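Local structure of Serine/threonine-protein phosphatase 2A regulatory subunit B'' subunit alpha (Homo sapiens, 4I5J) at residues E31-I34 with P35-Q38; E55-S58 with R59-T63; V177-L180 with I181-D185; E184-N188 with P189-E193. The protein binds calcium through its EF-hand region and serves as a regulatory B'' subunit of protein phosphatase 2A, which might tune the enzyme's substrate selectivity and activity. All blocks are in the same frame, centred on the assembly; numbering follows the deposited sequence.

Interaction 1: E31-I34 with P35-Q38; sequences EDFI and PLLQ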
loop_
_atom_site.group_PDB
_atom_site.type_symbol
_atom_site.label_atom_id
_atom_site.label_comp_id
_atom_site.label_asym_id
_atom_site.label_seq_id
_atom_site.Cartn_x
_atom_site.Cartn_y
_atom_site.Cartn_z
ATOM N N GLU A 31 -16.581 1.190 6.784
ATOM C CA GLU A 31 -17.412 1.067 7.998
ATOM C C GLU A 31 -18.296 -0.186 7.990
ATOM O O GLU A 31 -18.584 -0.763 9.038
ATOM C CB GLU A 31 -18.289 2.318 8.201
ATOM C CG GLU A 31 -17.521 3.610 8.532
ATOM C CD GLU A 31 -16.801 4.256 7.327
ATOM O OE1 GLU A 31 -16.054 5.235 7.546
ATOM O OE2 GLU A 31 -16.968 3.804 6.171
ATOM N N ASP A 32 -18.699 -0.608 6.795
ATOM C CA ASP A 32 -19.595 -1.749 6.623
ATOM C C ASP A 32 -18.954 -3.064 7.067
ATOM O O ASP A 32 -19.661 -4.025 7.361
ATOM C CB ASP A 32 -20.022 -1.876 5.155
ATOM C CG ASP A 32 -20.886 -0.718 4.691
ATOM O OD1 ASP A 32 -21.614 -0.166 5.539
ATOM O OD2 ASP A 32 -20.840 -0.369 3.480
ATOM N N PHE A 33 -17.621 -3.103 7.100
ATOM C CA PHE A 33 -16.906 -4.305 7.507
ATOM C C PHE A 33 -16.759 -4.405 9.019
ATOM O O PHE A 33 -16.389 -5.461 9.544
ATOM C CB PHE A 33 -15.530 -4.354 6.860
ATOM C CG PHE A 33 -15.558 -4.781 5.427
ATOM C CD1 PHE A 33 -15.884 -3.877 4.428
ATOM C CD2 PHE A 33 -15.300 -6.096 5.080
ATOM C CE1 PHE A 33 -15.933 -4.280 3.083
ATOM C CE2 PHE A 33 -15.348 -6.505 3.758
ATOM C CZ PHE A 33 -15.662 -5.598 2.758
ATOM N N ILE A 34 -17.025 -3.310 9.722
ATOM C CA ILE A 34 -16.786 -3.304 11.175
ATOM C C ILE A 34 -17.570 -4.383 11.944
ATOM O O ILE A 34 -16.979 -5.139 12.720
ATOM C CB ILE A 34 -16.983 -1.900 11.814
ATOM C CG1 ILE A 34 -15.795 -1.005 11.464
ATOM C CG2 ILE A 34 -17.134 -2.010 13.332
ATOM C CD1 ILE A 34 -16.085 0.468 11.604
ATOM N N PRO A 35 -18.892 -4.487 11.718
ATOM C CA PRO A 35 -19.571 -5.531 12.492
ATOM C C PRO A 35 -19.095 -6.943 12.132
ATOM O O PRO A 35 -19.094 -7.817 12.999
ATOM C CB PRO A 35 -21.053 -5.333 12.150
ATOM C CG PRO A 35 -21.095 -4.423 11.008
ATOM C CD PRO A 35 -19.844 -3.625 11.001
ATOM N N LEU A 36 -18.674 -7.154 10.886
ATOM C CA LEU A 36 -18.092 -8.436 10.489
ATOM C C LEU A 36 -16.801 -8.721 11.282
ATOM O O LEU A 36 -16.586 -9.827 11.785
ATOM C CB LEU A 36 -17.796 -8.448 8.980
ATOM C CG LEU A 36 -17.034 -9.683 8.499
ATOM C CD1 LEU A 36 -17.894 -10.902 8.704
ATOM C CD2 LEU A 36 -16.620 -9.578 7.055
ATOM N N LEU A 37 -15.948 -7.709 11.392
ATOM C CA LEU A 37 -14.696 -7.848 12.123
ATOM C C LEU A 37 -14.946 -8.024 13.607
ATOM O O LEU A 37 -14.246 -8.766 14.274
ATOM C CB LEU A 37 -13.790 -6.638 11.887
ATOM C CG LEU A 37 -12.610 -6.912 10.952
ATOM C CD1 LEU A 37 -11.707 -8.000 11.530
ATOM C CD2 LEU A 37 -13.076 -7.303 9.563
ATOM N N GLN A 38 -15.942 -7.333 14.131
ATOM C CA GLN A 38 -16.239 -7.460 15.550
ATOM C C GLN A 38 -16.688 -8.868 15.845
ATOM O O GLN A 38 -16.327 -9.458 16.861
ATOM C CB GLN A 38 -17.325 -6.476 15.952
ATOM C CG GLN A 38 -16.866 -5.060 15.830
ATOM C CD GLN A 38 -17.582 -4.148 16.775
ATOM O OE1 GLN A 38 -18.328 -3.257 16.360
ATOM N NE2 GLN A 38 -17.360 -4.359 18.073
#

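Interaction 2: E55-S58 with R59-T63; sequences EFHS and RYITT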
loop_
_atom_site.group_PDB
_atom_site.type_symbol
_atom_site.label_atom_id
_atom_site.label_comp_id
_atom_site.label_asym_id
_atom_site.label_seq_id
_atom_site.Cartn_x
_atom_site.Cartn_y
_atom_site.Cartn_z
ATOM N N GLU A 55 -7.519 -0.813 23.080
ATOM C CA GLU A 55 -6.714 -0.095 22.088
ATOM C C GLU A 55 -6.269 -1.036 20.969
ATOM O O GLU A 55 -6.241 -0.658 19.804
ATOM C CB GLU A 55 -5.499 0.554 22.747
ATOM C CG GLU A 55 -4.674 1.473 21.849
ATOM C CD GLU A 55 -3.895 2.518 22.656
ATOM O OE1 GLU A 55 -4.416 2.981 23.701
ATOM O OE2 GLU A 55 -2.761 2.868 22.250
ATOM N N PHE A 56 -5.920 -2.266 21.325
ATOM C CA PHE A 56 -5.481 -3.233 20.329
ATOM C C PHE A 56 -6.629 -3.892 19.586
ATOM O O PHE A 56 -6.504 -4.242 18.417
ATOM C CB PHE A 56 -4.531 -4.237 20.984
ATOM C CG PHE A 56 -3.160 -3.668 21.159
ATOM C CD1 PHE A 56 -2.828 -2.971 22.301
ATOM C CD2 PHE A 56 -2.241 -3.725 20.117
ATOM C CE1 PHE A 56 -1.576 -2.387 22.432
ATOM C CE2 PHE A 56 -0.987 -3.152 20.244
ATOM C CZ PHE A 56 -0.656 -2.481 21.401
ATOM N N HIS A 57 -7.760 -4.032 20.263
ATOM C CA HIS A 57 -9.012 -4.415 19.620
ATOM C C HIS A 57 -9.329 -3.501 18.433
ATOM O O HIS A 57 -9.639 -3.979 17.333
ATOM C CB HIS A 57 -10.141 -4.322 20.650
ATOM C CG HIS A 57 -11.410 -4.994 20.231
ATOM N ND1 HIS A 57 -12.374 -4.359 19.484
ATOM C CD2 HIS A 57 -11.875 -6.241 20.465
ATOM C CE1 HIS A 57 -13.380 -5.188 19.268
ATOM N NE2 HIS A 57 -13.102 -6.338 19.854
ATOM N N SER A 58 -9.249 -2.187 18.654
ATOM C CA SER A 58 -9.600 -1.210 17.622
ATOM C C SER A 58 -8.591 -1.152 16.505
ATOM O O SER A 58 -8.970 -1.147 15.335
ATOM C CB SER A 58 -9.744 0.190 18.211
ATOM O OG SER A 58 -10.855 0.210 19.071
ATOM N N ARG A 59 -7.314 -1.072 16.876
ATOM C CA ARG A 59 -6.225 -1.067 15.914
ATOM C C ARG A 59 -6.202 -2.307 15.018
ATOM O O ARG A 59 -5.880 -2.207 13.837
ATOM C CB ARG A 59 -4.883 -0.932 16.638
ATOM C CG ARG A 59 -4.651 0.436 17.231
ATOM C CD ARG A 59 -4.662 1.502 16.162
ATOM N NE ARG A 59 -4.215 2.783 16.695
ATOM C CZ ARG A 59 -4.547 3.961 16.175
ATOM N NH1 ARG A 59 -5.346 4.028 15.114
ATOM N NH2 ARG A 59 -4.088 5.079 16.726
ATOM N N TYR A 60 -6.505 -3.474 15.583
ATOM C CA TYR A 60 -6.504 -4.719 14.803
ATOM C C TYR A 60 -7.597 -4.669 13.740
ATOM O O TYR A 60 -7.352 -4.940 12.569
ATOM C CB TYR A 60 -6.679 -5.953 15.705
ATOM C CG TYR A 60 -6.895 -7.221 14.919
ATOM C CD1 TYR A 60 -5.839 -7.852 14.280
ATOM C CD2 TYR A 60 -8.166 -7.770 14.787
ATOM C CE1 TYR A 60 -6.042 -9.020 13.530
ATOM C CE2 TYR A 60 -8.381 -8.933 14.044
ATOM C CZ TYR A 60 -7.321 -9.554 13.431
ATOM O OH TYR A 60 -7.544 -10.702 12.708
ATOM N N ILE A 61 -8.800 -4.290 14.147
ATOM C CA ILE A 61 -9.905 -4.154 13.219
ATOM C C ILE A 61 -9.618 -3.117 12.123
ATOM O O ILE A 61 -9.838 -3.381 10.937
ATOM C CB ILE A 61 -11.197 -3.837 13.969
ATOM C CG1 ILE A 61 -11.590 -5.054 14.824
ATOM C CG2 ILE A 61 -12.310 -3.456 12.985
ATOM C CD1 ILE A 61 -12.801 -4.821 15.697
ATOM N N THR A 62 -9.095 -1.959 12.511
ATOM C CA THR A 62 -8.715 -0.932 11.542
ATOM C C THR A 62 -7.716 -1.494 10.540
ATOM O O THR A 62 -7.806 -1.250 9.327
ATOM C CB THR A 62 -8.036 0.254 12.254
ATOM O OG1 THR A 62 -8.993 0.951 13.062
ATOM C CG2 THR A 62 -7.431 1.220 11.231
ATOM N N THR A 63 -6.756 -2.266 11.057
ATOM C CA THR A 63 -5.684 -2.786 10.224
ATOM C C THR A 63 -6.192 -3.855 9.260
ATOM O O THR A 63 -5.835 -3.839 8.076
ATOM C CB THR A 63 -4.548 -3.333 11.075
ATOM O OG1 THR A 63 -4.036 -2.275 11.899
ATOM C CG2 THR A 63 -3.435 -3.871 10.203
#

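Interaction 3: V177-L180 with I181-D185; sequences VWFL and ISEED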
loop_
_atom_site.group_PDB
_atom_site.type_symbol
_atom_site.label_atom_id
_atom_site.label_comp_id
_atom_site.label_asym_id
_atom_site.label_seq_id
_atom_site.Cartn_x
_atom_site.Cartn_y
_atom_site.Cartn_z
ATOM N N VAL A 177 -0.639 2.009 7.163
ATOM C CA VAL A 177 -0.803 0.621 6.718
ATOM C C VAL A 177 -0.549 0.462 5.218
ATOM O O VAL A 177 0.194 -0.433 4.802
ATOM C CB VAL A 177 -2.182 0.036 7.115
ATOM C CG1 VAL A 177 -2.274 -1.423 6.685
ATOM C CG2 VAL A 177 -2.373 0.112 8.655
ATOM N N TRP A 178 -1.135 1.346 4.409
ATOM C CA TRP A 178 -0.967 1.298 2.950
ATOM C C TRP A 178 0.453 1.596 2.558
ATOM O O TRP A 178 1.021 0.921 1.699
ATOM C CB TRP A 178 -1.876 2.337 2.285
ATOM C CG TRP A 178 -3.317 1.945 2.298
ATOM C CD1 TRP A 178 -4.127 1.854 3.395
ATOM C CD2 TRP A 178 -4.128 1.595 1.172
ATOM N NE1 TRP A 178 -5.386 1.464 3.023
ATOM C CE2 TRP A 178 -5.418 1.292 1.665
ATOM C CE3 TRP A 178 -3.894 1.493 -0.201
ATOM C CZ2 TRP A 178 -6.470 0.922 0.841
ATOM C CZ3 TRP A 178 -4.951 1.103 -1.031
ATOM C CH2 TRP A 178 -6.222 0.827 -0.500
ATOM N N PHE A 179 1.026 2.635 3.164
ATOM C CA PHE A 179 2.434 2.921 2.962
ATOM C C PHE A 179 3.299 1.711 3.307
ATOM O O PHE A 179 4.076 1.246 2.473
ATOM C CB PHE A 179 2.907 4.113 3.805
ATOM C CG PHE A 179 4.398 4.239 3.843
ATOM C CD1 PHE A 179 5.080 4.804 2.774
ATOM C CD2 PHE A 179 5.130 3.750 4.923
ATOM C CE1 PHE A 179 6.463 4.896 2.781
ATOM C CE2 PHE A 179 6.521 3.840 4.945
ATOM C CZ PHE A 179 7.189 4.412 3.876
ATOM N N LEU A 180 3.179 1.205 4.536
ATOM C CA LEU A 180 4.058 0.117 4.972
ATOM C C LEU A 180 3.991 -1.088 4.028
ATOM O O LEU A 180 5.037 -1.593 3.604
ATOM C CB LEU A 180 3.755 -0.307 6.415
ATOM C CG LEU A 180 4.696 -1.327 7.068
ATOM C CD1 LEU A 180 4.506 -1.359 8.586
ATOM C CD2 LEU A 180 4.442 -2.730 6.576
ATOM N N ILE A 181 2.777 -1.554 3.721
ATOM C CA ILE A 181 2.612 -2.718 2.850
ATOM C C ILE A 181 3.240 -2.472 1.478
ATOM O O ILE A 181 3.880 -3.356 0.895
ATOM C CB ILE A 181 1.130 -3.112 2.717
ATOM C CG1 ILE A 181 0.582 -3.508 4.094
ATOM C CG2 ILE A 181 0.965 -4.269 1.727
ATOM C CD1 ILE A 181 -0.907 -3.793 4.108
ATOM N N SER A 182 3.091 -1.245 0.980
ATOM C CA SER A 182 3.562 -0.913 -0.355
ATOM C C SER A 182 5.071 -0.751 -0.390
ATOM O O SER A 182 5.710 -1.017 -1.411
ATOM C CB SER A 182 2.873 0.364 -0.835
ATOM O OG SER A 182 1.476 0.118 -0.950
ATOM N N GLU A 183 5.642 -0.300 0.727
ATOM C CA GLU A 183 7.077 -0.080 0.782
ATOM C C GLU A 183 7.809 -1.423 0.864
ATOM O O GLU A 183 8.859 -1.622 0.248
ATOM C CB GLU A 183 7.430 0.835 1.955
ATOM C CG GLU A 183 8.816 1.468 1.865
ATOM C CD GLU A 183 9.856 0.647 2.587
ATOM O OE1 GLU A 183 11.047 1.024 2.543
ATOM O OE2 GLU A 183 9.478 -0.373 3.209
ATOM N N GLU A 184 7.214 -2.366 1.578
ATOM C CA GLU A 184 7.833 -3.672 1.758
ATOM C C GLU A 184 7.606 -4.627 0.595
ATOM O O GLU A 184 8.445 -5.484 0.331
ATOM C CB GLU A 184 7.347 -4.298 3.063
ATOM C CG GLU A 184 7.608 -3.386 4.252
ATOM C CD GLU A 184 7.492 -4.092 5.592
ATOM O OE1 GLU A 184 6.692 -5.057 5.700
ATOM O OE2 GLU A 184 8.206 -3.678 6.538
ATOM N N ASP A 185 6.474 -4.480 -0.090
ATOM C CA ASP A 185 6.126 -5.378 -1.188
ATOM C C ASP A 185 5.806 -4.619 -2.475
ATOM O O ASP A 185 4.665 -4.232 -2.690
ATOM C CB ASP A 185 4.908 -6.216 -0.788
ATOM C CG ASP A 185 4.466 -7.164 -1.890
ATOM O OD1 ASP A 185 5.235 -7.349 -2.868
ATOM O OD2 ASP A 185 3.352 -7.735 -1.766
#

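Interaction 4: E184-N188 with P189-E193; sequences EDKRN and PTSIE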
loop_
_atom_site.group_PDB
_atom_site.type_symbol
_atom_site.label_atom_id
_atom_site.label_comp_id
_atom_site.label_asym_id
_atom_site.label_seq_id
_atom_site.Cartn_x
_atom_site.Cartn_y
_atom_site.Cartn_z
ATOM N N GLU A 184 7.214 -2.366 1.578
ATOM C CA GLU A 184 7.833 -3.672 1.758
ATOM C C GLU A 184 7.606 -4.627 0.595
ATOM O O GLU A 184 8.445 -5.484 0.331
ATOM C CB GLU A 184 7.347 -4.298 3.063
ATOM C CG GLU A 184 7.608 -3.386 4.252
ATOM C CD GLU A 184 7.492 -4.092 5.592
ATOM O OE1 GLU A 184 6.692 -5.057 5.700
ATOM O OE2 GLU A 184 8.206 -3.678 6.538
ATOM N N ASP A 185 6.474 -4.480 -0.090
ATOM C CA ASP A 185 6.126 -5.378 -1.188
ATOM C C ASP A 185 5.806 -4.619 -2.475
ATOM O O ASP A 185 4.665 -4.232 -2.690
ATOM C CB ASP A 185 4.908 -6.216 -0.788
ATOM C CG ASP A 185 4.466 -7.164 -1.890
ATOM O OD1 ASP A 185 5.235 -7.349 -2.868
ATOM O OD2 ASP A 185 3.352 -7.735 -1.766
ATOM N N LYS A 186 6.784 -4.418 -3.351
ATOM C CA LYS A 186 6.484 -3.723 -4.600
ATOM C C LYS A 186 6.110 -4.690 -5.724
ATOM O O LYS A 186 6.276 -4.363 -6.899
ATOM C CB LYS A 186 7.638 -2.803 -5.039
ATOM C CG LYS A 186 7.884 -1.597 -4.147
ATOM C CD LYS A 186 9.009 -0.726 -4.660
ATOM C CE LYS A 186 9.417 0.341 -3.642
ATOM N NZ LYS A 186 9.984 -0.209 -2.345
ATOM N N ARG A 187 5.582 -5.866 -5.383
ATOM C CA ARG A 187 5.249 -6.841 -6.428
ATOM C C ARG A 187 3.766 -7.065 -6.574
ATOM O O ARG A 187 3.319 -7.698 -7.519
ATOM C CB ARG A 187 5.967 -8.167 -6.199
ATOM C CG ARG A 187 7.454 -7.971 -6.090
ATOM C CD ARG A 187 8.224 -9.221 -6.391
ATOM N NE ARG A 187 9.607 -9.047 -5.968
ATOM C CZ ARG A 187 10.642 -9.657 -6.531
ATOM N NH1 ARG A 187 10.448 -10.483 -7.547
ATOM N NH2 ARG A 187 11.870 -9.436 -6.079
ATOM N N ASN A 188 2.991 -6.536 -5.640
ATOM C CA ASN A 188 1.558 -6.672 -5.751
ATOM C C ASN A 188 0.988 -5.486 -6.524
ATOM O O ASN A 188 1.603 -4.422 -6.577
ATOM C CB ASN A 188 0.920 -6.874 -4.364
ATOM C CG ASN A 188 0.655 -5.590 -3.649
ATOM O OD1 ASN A 188 -0.288 -4.874 -3.988
ATOM N ND2 ASN A 188 1.469 -5.289 -2.627
ATOM N N PRO A 189 -0.181 -5.657 -7.141
ATOM C CA PRO A 189 -0.658 -4.578 -8.016
ATOM C C PRO A 189 -1.092 -3.291 -7.288
ATOM O O PRO A 189 -1.076 -2.224 -7.905
ATOM C CB PRO A 189 -1.849 -5.218 -8.729
ATOM C CG PRO A 189 -2.317 -6.285 -7.784
ATOM C CD PRO A 189 -1.072 -6.832 -7.163
ATOM N N THR A 190 -1.478 -3.370 -6.015
ATOM C CA THR A 190 -1.849 -2.149 -5.314
ATOM C C THR A 190 -0.616 -1.300 -5.076
ATOM O O THR A 190 -0.620 -0.082 -5.288
ATOM C CB THR A 190 -2.537 -2.423 -3.966
ATOM O OG1 THR A 190 -3.726 -3.183 -4.184
ATOM C CG2 THR A 190 -2.919 -1.109 -3.296
ATOM N N SER A 191 0.441 -1.946 -4.616
ATOM C CA SER A 191 1.690 -1.246 -4.368
ATOM C C SER A 191 2.220 -0.557 -5.629
ATOM O O SER A 191 2.629 0.625 -5.595
ATOM C CB SER A 191 2.727 -2.231 -3.867
ATOM O OG SER A 191 3.973 -1.578 -3.701
ATOM N N ILE A 192 2.205 -1.289 -6.741
ATOM C CA ILE A 192 2.690 -0.756 -8.015
ATOM C C ILE A 192 1.877 0.469 -8.405
ATOM O O ILE A 192 2.426 1.437 -8.923
ATOM C CB ILE A 192 2.661 -1.811 -9.137
ATOM C CG1 ILE A 192 3.557 -2.991 -8.769
ATOM C CG2 ILE A 192 3.112 -1.210 -10.513
ATOM C CD1 ILE A 192 3.425 -4.166 -9.755
ATOM N N GLU A 193 0.576 0.452 -8.127
ATOM C CA GLU A 193 -0.242 1.622 -8.429
ATOM C C GLU A 193 0.077 2.751 -7.460
ATOM O O GLU A 193 0.161 3.925 -7.849
ATOM C CB GLU A 193 -1.731 1.292 -8.358
ATOM C CG GLU A 193 -2.568 2.535 -8.510
ATOM C CD GLU A 193 -3.974 2.231 -8.946
ATOM O OE1 GLU A 193 -4.283 1.028 -9.105
ATOM O OE2 GLU A 193 -4.761 3.194 -9.115
HETATM O O HOH W 1 -3.458 -5.932 -4.631
#

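Interaction 1: E31-I34 with P35-Q38
I34 meets Q38 one helical turn further on, and the glutamine side chain can be followed atom by atom as it folds back over that isoleucine. Q38 CB lies 3.5 Å from I34 O, and the next carbon, CG, is closer still, at 3.1 Å from I34 O. Placing CG opposite the carbonyl carbon of Q38 (chi1 -66°) turns the chain back toward the preceding turn, and beyond CG it runs extended. CD then passes the methyl CG2 of I34, the carboxamide running slantwise across the isoleucine, and OE1 ends 3.5 Å from I34 CG2. With an alanine here, I34 CG2 would probably lose the carboxamide that lies against it, and the space beside I34 O would no longer be filled by CG.

Backbone bonds set the spacing of the two residues: Q38 N donates to I34 O at 2.8 Å, with an N-H...O angle of 157°, and L37 N donates to F33 O at 2.9 Å. P35 has no N-H to give, and its ring carbon CD presses on I34 CB at 3.4 Å, tighter than ordinary carbon contact. On the buried flank F33 CD2 stands 4.2 Å from L36 CD2, while F16 and L20 of helix 12-20 touch L36 and F69 meets the F33 ring. Consecutive i-to-i+4 bonds and a proline whose nitrogen has no hydrogen mark the first turn of a helix, here helix 34-43 within the EF-hand domain.

Interaction 2: E55-S58 with R59-T63
H57 against I61 and T62 against S58 are i-to-i+4 contacts along one continuous alpha-helix, helix 54-72 of the EF-hand domain, which packs between helix 34-43 and helix 112-125. The evidence is a ladder of backbone bonds: R59 N to E55 O, Y60 N to F56 O and T62 N to S58 O, with a longer, weak I61 N to H57 O at 3.3 Å. H57 and I61 run side by side and point the same way, I61 CD1 coming 3.6 Å from H57 CE1; V41 of helix 34-43 touches both. R59 lays its CG 3.2 Å from E55 O and then bends at chi2 (-60°), leading the chain away from the turn; the R59 side chain touches F115 and Y119 of helix 112-125. Y60 CB sits 3.2 Å from F56 O, whereas its hydroxyl leaves the turn to bond F110 O.

Two threonines add second donors to helical carbonyls. R59 O takes both T63 N and T63 OG1, from opposite faces of its plane, the hydroxyl at 2.7 Å; T63 OG1 is also hydrogen-bonded to Y173 OH. S58 O is gripped twice as well, and there T62 OG1 donates at 3.1 Å from above the carbonyl plane, 42° out of it.

Interaction 3: V177-L180 with I181-D185
Helix 173-184 of the EF-hand domain pair ends in this contact, where W178 and S182, F179 and E183, and L180 and E184 pair one turn apart near the centre of the chain. W178 O accepts twice, from S182 OG at 2.8 Å and from S182 N at 3.1 Å. The two donors reach that oxygen from opposite faces of the carbonyl plane. S182 OG also holds Y70 OH of helix 54-72, so the serine ties two helices together. An alanine here would probably leave Y70 OH without this partner and W178 O with the backbone N-H as its one donor from S182.

F179 and E183 lie alongside each other. E183 CB stands over one face of the F179 ring, 4.3 Å from the centroid and 19° off the normal, a CH-pi contact displaced toward the rim. A sharp bend at chi2 (-93°) then sets the carboxylate 30° from the plane of the ring, whose other neighbours include Y141, met edge to face. V177 CG1 and I181 CD1 approach to 3.8 Å, their side chains running alongside each other in the same direction. K121 of helix 112-125 takes E184 OE2 in a salt bridge, and the other carboxylate oxygen, E184 OE1, rests 3.4 Å from the methyl L180 CD2.

Interaction 4: E184-N188 with P189-E193
N188 OD1 turns to the first backbone N-H groups of the following helix: S191 N donates to it at 3.1 Å and 165°, and T190 N at 2.8 Å through a weak, bent bond. S191 N arrives from above the amide plane, 47° out of it. A water donates to T190 OG1 at 2.8 Å and weakly to the same N188 OD1; T190 OG1 also bonds Y70 O. The crowded position of N188 CG, between backbone N and carbonyl carbon (chi1 85°), is what brings the amide over the helix start.

N188 is thus the N-cap of helix 189-199, the helix that enters the EF-hand loop where D200 and E211 bind the calcium seen here. Behind the cap, I192 N closes the first backbone turn on N188 O. From the loop side D185 steadies the N188 amide weakly: D185 OD2 accepts N188 ND2 at 3.2 Å, while D185 OD1 takes R187 N at 2.9 Å from above the carboxylate plane, making an Asx turn. Further out, S191 OG hydrogen-bonds S182 O and reaches D185 O weakly, and I192 CG1 packs 3.6 Å from K186 O, with A263 and L254 touching its side chain.

Interactions 1 and 2 sit on consecutive helices, 34-43 and 54-72, and touch through L37 CB and I61 CG2 at 3.7 Å; both are partly buried and lie on the same side of the chain's centre. Interactions 3 and 4 share E184 and D185 and follow each other from the end of helix 173-184 to the start of helix 189-199, joined by a probable S182 O to S191 OG bond. Interaction 3 is the most buried of the four and combines a CH-pi contact with a doubly held carbonyl; interaction 2 shares only the latter, through its threonines. Interaction 1 has a proline in the first turn of its helix and apolar packing, whereas interaction 4 begins one with a side-chain cap and water.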